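Probable ss-1,3-N-acetylglucosaminyltransferase (Staphylococcus aureus subsp. aureus N315, PDB 6H21) is probably a glycosyltransferase, with a GT-A family 2 domain joined to a helical TarS-type linker domain through which three copies assemble. Local coordinates at residues R277-G282 with Q321-K326; F287-M292 with I340-L345; L327-Q332 with L336-A341. All blocks are in the same frame, centred on the assembly; numbering follows the deposited sequence.

Overall arrangement
All three contacts lie in the TarS linker region, whereas the pocket holding uridine-diphosphate-N-acetylglucosamine is built from residues between 27 and 199. Interaction 3 pairs helices 324-332 and 335-344. Interaction 1 sets the start of that pair against the end of helix 264-281, and interaction 2 sets the loop 287-292 against its last turn. Their centres are about 9 to 12 Å apart. The salt bridge Lys326 NZ to Asp342 OD1 (2.6 Å) ties interactions 1 and 2; Ala288 CB and Val338 CG1 (3.6 Å) join 2 and 3. A bound manganese ion lies about 6 Å from the side chain of Ala337, and about 13 and 14 Å from those of Ala288 and Lys326.

Interaction 1 of 3, residues R277-G282 with Q321-K326; sequences RLLRHG and QIFNLK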
loop_
_atom_site.group_PDB
_atom_site.type_symbol
_atom_site.label_atom_id
_atom_site.label_comp_id
_atom_site.label_asym_id
_atom_site.label_seq_id
_atom_site.Cartn_x
_atom_site.Cartn_y
_atom_site.Cartn_z
ATOM N N ARG C 277 -4.363 7.726 20.849
ATOM C CA ARG C 277 -3.333 7.565 21.870
ATOM C C ARG C 277 -2.677 6.178 21.752
ATOM O O ARG C 277 -1.451 6.056 21.870
ATOM C CB ARG C 277 -3.927 7.786 23.267
ATOM C CG ARG C 277 -2.947 7.549 24.407
ATOM C CD ARG C 277 -3.095 6.170 25.010
ATOM N NE ARG C 277 -1.847 5.767 25.650
ATOM C CZ ARG C 277 -1.391 4.519 25.692
ATOM N NH1 ARG C 277 -0.181 4.295 26.183
ATOM N NH2 ARG C 277 -2.128 3.514 25.226
ATOM N N LEU C 278 -3.486 5.139 21.540
ATOM C CA LEU C 278 -2.992 3.765 21.473
ATOM C C LEU C 278 -2.043 3.576 20.273
ATOM O O LEU C 278 -0.967 2.961 20.366
ATOM C CB LEU C 278 -4.199 2.828 21.391
ATOM C CG LEU C 278 -3.887 1.342 21.323
ATOM C CD1 LEU C 278 -3.196 0.886 22.587
ATOM C CD2 LEU C 278 -5.148 0.531 21.098
ATOM N N LEU C 279 -2.453 4.095 19.123
ATOM C CA LEU C 279 -1.642 4.028 17.906
ATOM C C LEU C 279 -0.352 4.845 18.052
ATOM O O LEU C 279 0.656 4.467 17.472
ATOM C CB LEU C 279 -2.484 4.520 16.726
ATOM C CG LEU C 279 -3.581 3.550 16.294
ATOM C CD1 LEU C 279 -4.461 4.166 15.225
ATOM C CD2 LEU C 279 -2.980 2.238 15.798
ATOM N N ARG C 280 -0.377 5.915 18.857
ATOM C CA ARG C 280 0.778 6.819 19.047
ATOM C C ARG C 280 1.784 6.286 20.078
ATOM O O ARG C 280 2.990 6.501 19.915
ATOM C CB ARG C 280 0.317 8.212 19.473
ATOM C CG ARG C 280 -0.016 9.124 18.305
ATOM C CD ARG C 280 -0.348 10.542 18.730
ATOM N NE ARG C 280 -0.785 11.274 17.553
ATOM C CZ ARG C 280 -1.659 12.278 17.549
ATOM N NH1 ARG C 280 -2.311 12.598 18.660
ATOM N NH2 ARG C 280 -1.862 12.955 16.431
ATOM N N HIS C 281 1.306 5.600 21.125
ATOM C CA HIS C 281 2.176 5.250 22.265
ATOM C C HIS C 281 1.953 3.820 22.763
ATOM O O HIS C 281 2.541 3.453 23.765
ATOM C CB HIS C 281 1.970 6.254 23.407
ATOM C CG HIS C 281 2.409 7.633 23.059
ATOM N ND1 HIS C 281 3.718 7.926 22.708
ATOM C CD2 HIS C 281 1.729 8.791 22.955
ATOM C CE1 HIS C 281 3.823 9.205 22.409
ATOM N NE2 HIS C 281 2.619 9.761 22.569
ATOM N N GLY C 282 1.108 3.028 22.091
ATOM C CA GLY C 282 0.830 1.665 22.512
ATOM C C GLY C 282 2.069 0.774 22.559
ATOM O O GLY C 282 3.112 1.044 21.935
ATOM N N GLN C 321 -6.285 11.600 11.281
ATOM C CA GLN C 321 -6.562 10.980 9.982
ATOM C C GLN C 321 -5.300 10.351 9.371
ATOM O O GLN C 321 -5.440 9.438 8.598
ATOM C CB GLN C 321 -7.271 11.934 9.010
ATOM C CG GLN C 321 -8.800 11.898 9.128
ATOM C CD GLN C 321 -9.426 10.526 9.321
ATOM O OE1 GLN C 321 -9.601 9.760 8.372
ATOM N NE2 GLN C 321 -9.786 10.189 10.557
ATOM N N ILE C 322 -4.096 10.782 9.743
ATOM C CA ILE C 322 -2.900 10.080 9.271
ATOM C C ILE C 322 -2.985 8.581 9.613
ATOM O O ILE C 322 -2.311 7.790 8.981
ATOM C CB ILE C 322 -1.585 10.668 9.818
ATOM C CG1 ILE C 322 -1.573 10.739 11.343
ATOM C CG2 ILE C 322 -1.275 12.008 9.186
ATOM C CD1 ILE C 322 -0.201 11.005 11.927
ATOM N N PHE C 323 -3.756 8.191 10.638
ATOM C CA PHE C 323 -3.772 6.796 11.066
ATOM C C PHE C 323 -4.881 5.992 10.376
ATOM O O PHE C 323 -5.106 4.819 10.770
ATOM C CB PHE C 323 -3.910 6.690 12.589
ATOM C CG PHE C 323 -2.695 7.142 13.357
ATOM C CD1 PHE C 323 -1.481 6.497 13.201
ATOM C CD2 PHE C 323 -2.773 8.190 14.256
ATOM C CE1 PHE C 323 -0.355 6.927 13.883
ATOM C CE2 PHE C 323 -1.648 8.611 14.945
ATOM C CZ PHE C 323 -0.438 7.990 14.740
ATOM N N ASN C 324 -5.589 6.595 9.410
ATOM C CA ASN C 324 -6.802 5.970 8.831
ATOM C C ASN C 324 -6.481 4.566 8.293
ATOM O O ASN C 324 -7.227 3.650 8.528
ATOM C CB ASN C 324 -7.489 6.827 7.748
ATOM C CG ASN C 324 -6.806 6.918 6.380
ATOM O OD1 ASN C 324 -5.593 7.111 6.259
ATOM N ND2 ASN C 324 -7.593 6.869 5.310
ATOM N N LEU C 325 -5.405 4.441 7.516
ATOM C CA LEU C 325 -5.006 3.182 6.856
ATOM C C LEU C 325 -4.555 2.151 7.892
ATOM O O LEU C 325 -4.974 0.987 7.836
ATOM C CB LEU C 325 -3.869 3.470 5.868
ATOM C CG LEU C 325 -3.253 2.240 5.196
ATOM C CD1 LEU C 325 -4.299 1.438 4.450
ATOM C CD2 LEU C 325 -2.129 2.652 4.262
ATOM N N LYS C 326 -3.723 2.578 8.842
ATOM C CA LYS C 326 -3.183 1.647 9.869
ATOM C C LYS C 326 -4.342 1.031 10.663
ATOM O O LYS C 326 -4.418 -0.184 10.827
ATOM C CB LYS C 326 -2.141 2.332 10.758
ATOM C CG LYS C 326 -1.474 1.402 11.763
ATOM C CD LYS C 326 -0.257 1.983 12.412
ATOM C CE LYS C 326 0.439 0.973 13.308
ATOM N NZ LYS C 326 1.780 1.431 13.726
HETATM O O HOH W 1 1.102 3.609 14.970
#
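Leu279 and Phe323 supply the apolar heart of this contact, and their CA atoms are the nearest pair across it, 7.7 Å apart. The side chains overlap lengthwise from opposite ends. Leu279 CB rides over the middle of one ring face, 4.1 Å from the centroid of Phe323 and only 8° off the ring normal, which makes a clean CH-pi contact. Further out, Leu279 CD1 presses against Phe323 CB at 3.7 Å. The opposite face of the ring is met by CG1 of its own neighbour Ile322, so both faces are covered, one over its centre and the other near its rim. Phe323 holds the N-cap position of helix 324-332 and sends its ring across to helix 264-281.

Arg280 reaches the same ring with CG and NE. Its chain, straight from CG to NE, runs squarely across Phe323: CG comes in obliquely, 3.8 Å from Phe323 CZ, and NE lies at the ring edge, in its plane, beside CE2. The guanidinium is turned 68° from the ring and is not stacked on it; its NH1 goes on to the hydroxyl of Tyr170.

The polar link runs through one water. Lys326, fully stretched with CG trans to the backbone N (chi1 -176°), donates from NZ to this water at 2.6 Å, and the water donates to Leu279 O at 2.7 Å. The same NZ forms a salt bridge with Asp342 and bonds to Lys285 O, so three oxygens hold the buried ammonium.

The contact thus fastens the last turn of helix 264-281 to the first turn of helix 324-332. Behind it, Leu278 packs on helix 242-256, while Leu325 lies against helix 335-344 and Asn324 hydrogen-bonds to Asn289 and Lys343 of the second subunit.

Interaction 2 of 3, residues F287-M292 with I340-L345; sequences FANSKM and IADKLL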
loop_
_atom_site.group_PDB
_atom_site.type_symbol
_atom_site.label_atom_id
_atom_site.label_comp_id
_atom_site.label_asym_id
_atom_site.label_seq_id
_atom_site.Cartn_x
_atom_site.Cartn_y
_atom_site.Cartn_z
ATOM N N PHE C 287 5.290 -3.044 15.601
ATOM C CA PHE C 287 5.619 -4.461 15.551
ATOM C C PHE C 287 5.724 -4.971 14.101
ATOM O O PHE C 287 6.493 -5.887 13.829
ATOM C CB PHE C 287 4.565 -5.279 16.301
ATOM C CG PHE C 287 3.267 -5.474 15.559
ATOM C CD1 PHE C 287 2.271 -4.508 15.588
ATOM C CD2 PHE C 287 3.061 -6.614 14.794
ATOM C CE1 PHE C 287 1.091 -4.676 14.882
ATOM C CE2 PHE C 287 1.881 -6.777 14.085
ATOM C CZ PHE C 287 0.900 -5.807 14.132
ATOM N N ALA C 288 4.923 -4.414 13.189
ATOM C CA ALA C 288 4.679 -5.056 11.857
ATOM C C ALA C 288 5.978 -5.187 11.042
ATOM O O ALA C 288 6.179 -6.223 10.423
ATOM C CB ALA C 288 3.582 -4.340 11.087
ATOM N N ASN C 289 6.857 -4.176 11.072
ATOM C CA ASN C 289 8.108 -4.208 10.330
ATOM C C ASN C 289 9.304 -4.540 11.247
ATOM O O ASN C 289 10.439 -4.317 10.866
ATOM C CB ASN C 289 8.349 -2.879 9.613
ATOM C CG ASN C 289 7.370 -2.627 8.489
ATOM O OD1 ASN C 289 7.425 -3.280 7.449
ATOM N ND2 ASN C 289 6.492 -1.668 8.672
ATOM N N SER C 290 9.031 -5.043 12.461
ATOM C CA SER C 290 10.034 -5.331 13.467
ATOM C C SER C 290 10.714 -6.664 13.155
ATOM O O SER C 290 10.344 -7.364 12.220
ATOM C CB SER C 290 9.418 -5.355 14.861
ATOM O OG SER C 290 8.696 -6.567 15.092
ATOM N N LYS C 291 11.673 -7.034 14.010
ATOM C CA LYS C 291 12.364 -8.305 13.927
ATOM C C LYS C 291 11.576 -9.437 14.617
ATOM O O LYS C 291 12.073 -10.552 14.691
ATOM C CB LYS C 291 13.766 -8.137 14.514
ATOM C CG LYS C 291 14.729 -7.373 13.616
ATOM C CD LYS C 291 16.073 -7.134 14.273
ATOM C CE LYS C 291 17.220 -7.079 13.288
ATOM N NZ LYS C 291 16.955 -6.068 12.240
ATOM N N MET C 292 10.369 -9.172 15.127
ATOM C CA MET C 292 9.512 -10.229 15.669
ATOM C C MET C 292 9.351 -11.337 14.630
ATOM O O MET C 292 9.217 -11.039 13.422
ATOM C CB MET C 292 8.114 -9.716 16.003
ATOM C CG MET C 292 7.938 -9.260 17.432
ATOM S SD MET C 292 6.340 -8.458 17.655
ATOM C CE MET C 292 5.256 -9.787 17.149
ATOM N N ILE C 340 2.615 -1.977 5.344
ATOM C CA ILE C 340 2.569 -0.900 4.343
ATOM C C ILE C 340 2.190 0.415 5.041
ATOM O O ILE C 340 2.845 1.394 4.867
ATOM C CB ILE C 340 1.611 -1.260 3.196
ATOM C CG1 ILE C 340 2.159 -2.412 2.347
ATOM C CG2 ILE C 340 1.304 -0.042 2.342
ATOM C CD1 ILE C 340 1.082 -3.166 1.590
ATOM N N ALA C 341 1.175 0.380 5.903
ATOM C CA ALA C 341 0.736 1.597 6.630
ATOM C C ALA C 341 1.914 2.213 7.394
ATOM O O ALA C 341 2.106 3.445 7.370
ATOM C CB ALA C 341 -0.401 1.279 7.561
ATOM N N ASP C 342 2.746 1.357 8.010
ATOM C CA ASP C 342 3.870 1.837 8.822
ATOM C C ASP C 342 4.959 2.453 7.934
ATOM O O ASP C 342 5.576 3.428 8.347
ATOM C CB ASP C 342 4.448 0.735 9.709
ATOM C CG ASP C 342 3.733 0.591 11.039
ATOM O OD1 ASP C 342 3.003 1.548 11.450
ATOM O OD2 ASP C 342 3.910 -0.461 11.679
ATOM N N LYS C 343 5.194 1.882 6.743
ATOM C CA LYS C 343 6.148 2.456 5.770
ATOM C C LYS C 343 5.698 3.840 5.284
ATOM O O LYS C 343 6.563 4.665 4.901
ATOM C CB LYS C 343 6.351 1.525 4.571
ATOM C CG LYS C 343 7.427 0.475 4.789
ATOM C CD LYS C 343 7.399 -0.630 3.771
ATOM C CE LYS C 343 8.092 -1.876 4.286
ATOM N NZ LYS C 343 9.483 -1.598 4.713
ATOM N N LEU C 344 4.378 4.084 5.235
ATOM C CA LEU C 344 3.845 5.354 4.734
ATOM C C LEU C 344 3.782 6.432 5.828
ATOM O O LEU C 344 3.807 7.606 5.507
ATOM C CB LEU C 344 2.480 5.109 4.097
ATOM C CG LEU C 344 2.520 4.308 2.802
ATOM C CD1 LEU C 344 1.117 3.986 2.325
ATOM C CD2 LEU C 344 3.305 5.029 1.714
ATOM N N LEU C 345 3.744 6.041 7.106
ATOM C CA LEU C 345 3.735 6.977 8.241
ATOM C C LEU C 345 5.144 7.552 8.480
ATOM O O LEU C 345 6.170 6.952 8.076
ATOM C CB LEU C 345 3.212 6.237 9.475
ATOM C CG LEU C 345 1.696 6.048 9.521
ATOM C CD1 LEU C 345 1.295 5.045 10.588
ATOM C CD2 LEU C 345 0.993 7.376 9.755
HETATM O O HOH W 2 2.924 -2.053 13.468
HETATM O O HOH W 3 6.242 -1.279 11.806
#
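Asn289 and Asp342 bring the two backbones closest, their CA atoms 7.5 Å apart, where a type I turn from Phe287 to Ser290 meets the end of helix 335-344. The turn is doubly secured, since Phe287 O accepts from both the N and the OG of Ser290, and that hydroxyl in turn accepts from Met292 N in an ST turn.

Across the contact the amide of Asn289 lies beside the Asp342 side chain, pointing the other way, with the amide and carboxylate planes 54° apart. Asn289 ND2 rests 3.3 Å from Asp342 CB, while the bond it makes to this helix goes to Met339 O. On the other branch, Asn289 OD1 lies 3.5 Å from Lys343 CE; both OD1 and the lysine NZ are bonded to Asn324 of the third subunit.

Between these two segments the polar links run through two waters. Asp342 OD2 accepts from both, at 2.6 and 2.5 Å; the first accepts from Ala288 N. With chi1 at -68° the Asn289 amide stays beside its own backbone N, and N and ND2 share the second water. Asp342 OD1 is in a salt bridge with Lys326.

The loop between helices 264-281 and 294-308 is in this way tied to helix 335-344. Ala288 also packs on Leu335 of that helix, and Phe287 turns its ring toward Trp300 and Leu301 of helix 294-308.

Interaction 3 of 3, residues L327-Q332 with L336-A341; sequences LEAIRQ and LAVMIA
Ala329 and Ala337 meet methyl to methyl, with Ala329 CB and Ala337 CB 3.5 Å apart, and this is the tight point of the contact. Helices 324-332 and 335-344 follow each other directly in the chain and form an alpha-alpha hairpin. Their short segments run nearly antiparallel, at 166°, with axes 8.4 Å apart at the closest. Having nothing beyond CB, the two alanines let the backbones come together until the CA atoms of Ala329 and Ala337 are only 5.4 Å apart.

Val338 fills the flank next to them. A chi1 of -179° swings CG1 away from the backbone N toward Ala288, and CG2 is then the methyl that faces the partner helix, 3.7 Å from Ala329 CB. The same CG2 reaches Ile330 more loosely, 4.1 Å from its CG1, the two branched side chains crossing at a slant. Ile330 continues onto Phe304 and Ile308 of helix 294-308 and onto Leu279.

The other flank is looser and more polar. Gln332, partly open to solvent, starts toward the second helix, but the amide turns back along its own helix to Glu328: Gln332 NE2 donates to Glu328 OE2 at 2.8 Å, nearly straight at 168°. The carboxylate oxygen is met on its anti side, and the acceptor lies close to the amide plane. Glu328 OE1 makes a salt bridge with Arg313, and Gln332 NE2 also bonds to Tyr294 of the second subunit. Ala337 packs there too, on Leu336 of that subunit.

Between the two segments the chemistry is purely apolar. The fit rests on methyl groups, and the lack of larger side chains at Ala329 and Ala337 is consistent with the close approach, while the polar ends of Glu328 and Gln332 are directed to Arg313 and the neighbouring subunit.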
loop_
_atom_site.group_PDB
_atom_site.type_symbol
_atom_site.label_atom_id
_atom_site.label_comp_id
_atom_site.label_asym_id
_atom_site.label_seq_id
_atom_site.Cartn_x
_atom_site.Cartn_y
_atom_site.Cartn_z
ATOM N N LEU C 327 -5.301 1.872 11.049
ATOM C CA LEU C 327 -6.431 1.448 11.822
ATOM C C LEU C 327 -7.293 0.480 11.007
ATOM O O LEU C 327 -7.715 -0.531 11.529
ATOM C CB LEU C 327 -7.241 2.667 12.292
ATOM C CG LEU C 327 -8.526 2.340 13.051
ATOM C CD1 LEU C 327 -8.213 1.502 14.276
ATOM C CD2 LEU C 327 -9.242 3.615 13.468
ATOM N N GLU C 328 -7.558 0.791 9.737
ATOM C CA GLU C 328 -8.345 -0.122 8.912
ATOM C C GLU C 328 -7.600 -1.457 8.736
ATOM O O GLU C 328 -8.209 -2.485 8.724
ATOM C CB GLU C 328 -8.724 0.517 7.569
ATOM C CG GLU C 328 -9.802 -0.280 6.839
ATOM C CD GLU C 328 -11.058 -0.544 7.655
ATOM O OE1 GLU C 328 -11.597 0.433 8.209
ATOM O OE2 GLU C 328 -11.487 -1.714 7.772
ATOM N N ALA C 329 -6.282 -1.413 8.566
ATOM C CA ALA C 329 -5.504 -2.611 8.372
ATOM C C ALA C 329 -5.596 -3.507 9.619
ATOM O O ALA C 329 -5.707 -4.714 9.487
ATOM C CB ALA C 329 -4.084 -2.261 8.033
ATOM N N ILE C 330 -5.548 -2.897 10.806
ATOM C CA ILE C 330 -5.731 -3.646 12.076
ATOM C C ILE C 330 -7.131 -4.259 12.115
ATOM O O ILE C 330 -7.285 -5.461 12.431
ATOM C CB ILE C 330 -5.411 -2.765 13.291
ATOM C CG1 ILE C 330 -3.926 -2.404 13.290
ATOM C CG2 ILE C 330 -5.835 -3.455 14.598
ATOM C CD1 ILE C 330 -3.570 -1.217 14.125
ATOM N N ARG C 331 -8.158 -3.472 11.764
ATOM C CA ARG C 331 -9.530 -4.005 11.744
ATOM C C ARG C 331 -9.619 -5.212 10.803
ATOM O O ARG C 331 -10.303 -6.168 11.116
ATOM C CB ARG C 331 -10.584 -2.965 11.347
ATOM C CG ARG C 331 -10.825 -1.885 12.394
ATOM C CD ARG C 331 -12.093 -1.101 12.152
ATOM N NE ARG C 331 -12.411 -0.184 13.240
ATOM C CZ ARG C 331 -13.111 -0.484 14.322
ATOM N NH1 ARG C 331 -13.352 0.463 15.214
ATOM N NH2 ARG C 331 -13.533 -1.722 14.514
ATOM N N GLN C 332 -8.939 -5.139 9.649
ATOM C CA GLN C 332 -9.008 -6.195 8.629
ATOM C C GLN C 332 -8.089 -7.377 8.989
ATOM O O GLN C 332 -8.127 -8.381 8.299
ATOM C CB GLN C 332 -8.607 -5.646 7.251
ATOM C CG GLN C 332 -9.556 -4.573 6.716
ATOM C CD GLN C 332 -10.949 -5.091 6.459
ATOM O OE1 GLN C 332 -11.136 -6.249 6.122
ATOM N NE2 GLN C 332 -11.948 -4.248 6.654
ATOM N N LEU C 336 0.175 -7.513 6.036
ATOM C CA LEU C 336 0.839 -6.815 4.877
ATOM C C LEU C 336 0.429 -5.338 4.854
ATOM O O LEU C 336 1.250 -4.448 4.613
ATOM C CB LEU C 336 0.467 -7.504 3.559
ATOM C CG LEU C 336 1.187 -8.818 3.241
ATOM C CD1 LEU C 336 0.700 -9.417 1.932
ATOM C CD2 LEU C 336 2.680 -8.622 3.166
ATOM N N ALA C 337 -0.858 -5.104 5.082
ATOM C CA ALA C 337 -1.430 -3.760 5.091
ATOM C C ALA C 337 -0.894 -2.955 6.280
ATOM O O ALA C 337 -0.626 -1.786 6.127
ATOM C CB ALA C 337 -2.929 -3.828 5.089
ATOM N N VAL C 338 -0.674 -3.580 7.446
ATOM C CA VAL C 338 -0.089 -2.831 8.581
ATOM C C VAL C 338 1.363 -2.445 8.256
ATOM O O VAL C 338 1.780 -1.296 8.474
ATOM C CB VAL C 338 -0.217 -3.581 9.922
ATOM C CG1 VAL C 338 0.379 -2.771 11.065
ATOM C CG2 VAL C 338 -1.665 -3.947 10.220
ATOM N N MET C 339 2.127 -3.407 7.730
ATOM C CA MET C 339 3.482 -3.182 7.289
ATOM C C MET C 339 3.518 -1.985 6.318
ATOM O O MET C 339 4.337 -1.087 6.477
ATOM C CB MET C 339 4.046 -4.422 6.593
ATOM C CG MET C 339 4.352 -5.562 7.537
ATOM S SD MET C 339 4.870 -7.025 6.643
ATOM C CE MET C 339 6.556 -6.616 6.208
ATOM N N ILE C 340 2.615 -1.977 5.344
ATOM C CA ILE C 340 2.569 -0.900 4.343
ATOM C C ILE C 340 2.190 0.415 5.041
ATOM O O ILE C 340 2.845 1.394 4.867
ATOM C CB ILE C 340 1.611 -1.260 3.196
ATOM C CG1 ILE C 340 2.159 -2.412 2.347
ATOM C CG2 ILE C 340 1.304 -0.042 2.342
ATOM C CD1 ILE C 340 1.082 -3.166 1.590
ATOM N N ALA C 341 1.175 0.380 5.903
ATOM C CA ALA C 341 0.736 1.597 6.630
ATOM C C ALA C 341 1.914 2.213 7.394
ATOM O O ALA C 341 2.106 3.445 7.370
ATOM C CB ALA C 341 -0.401 1.279 7.561
#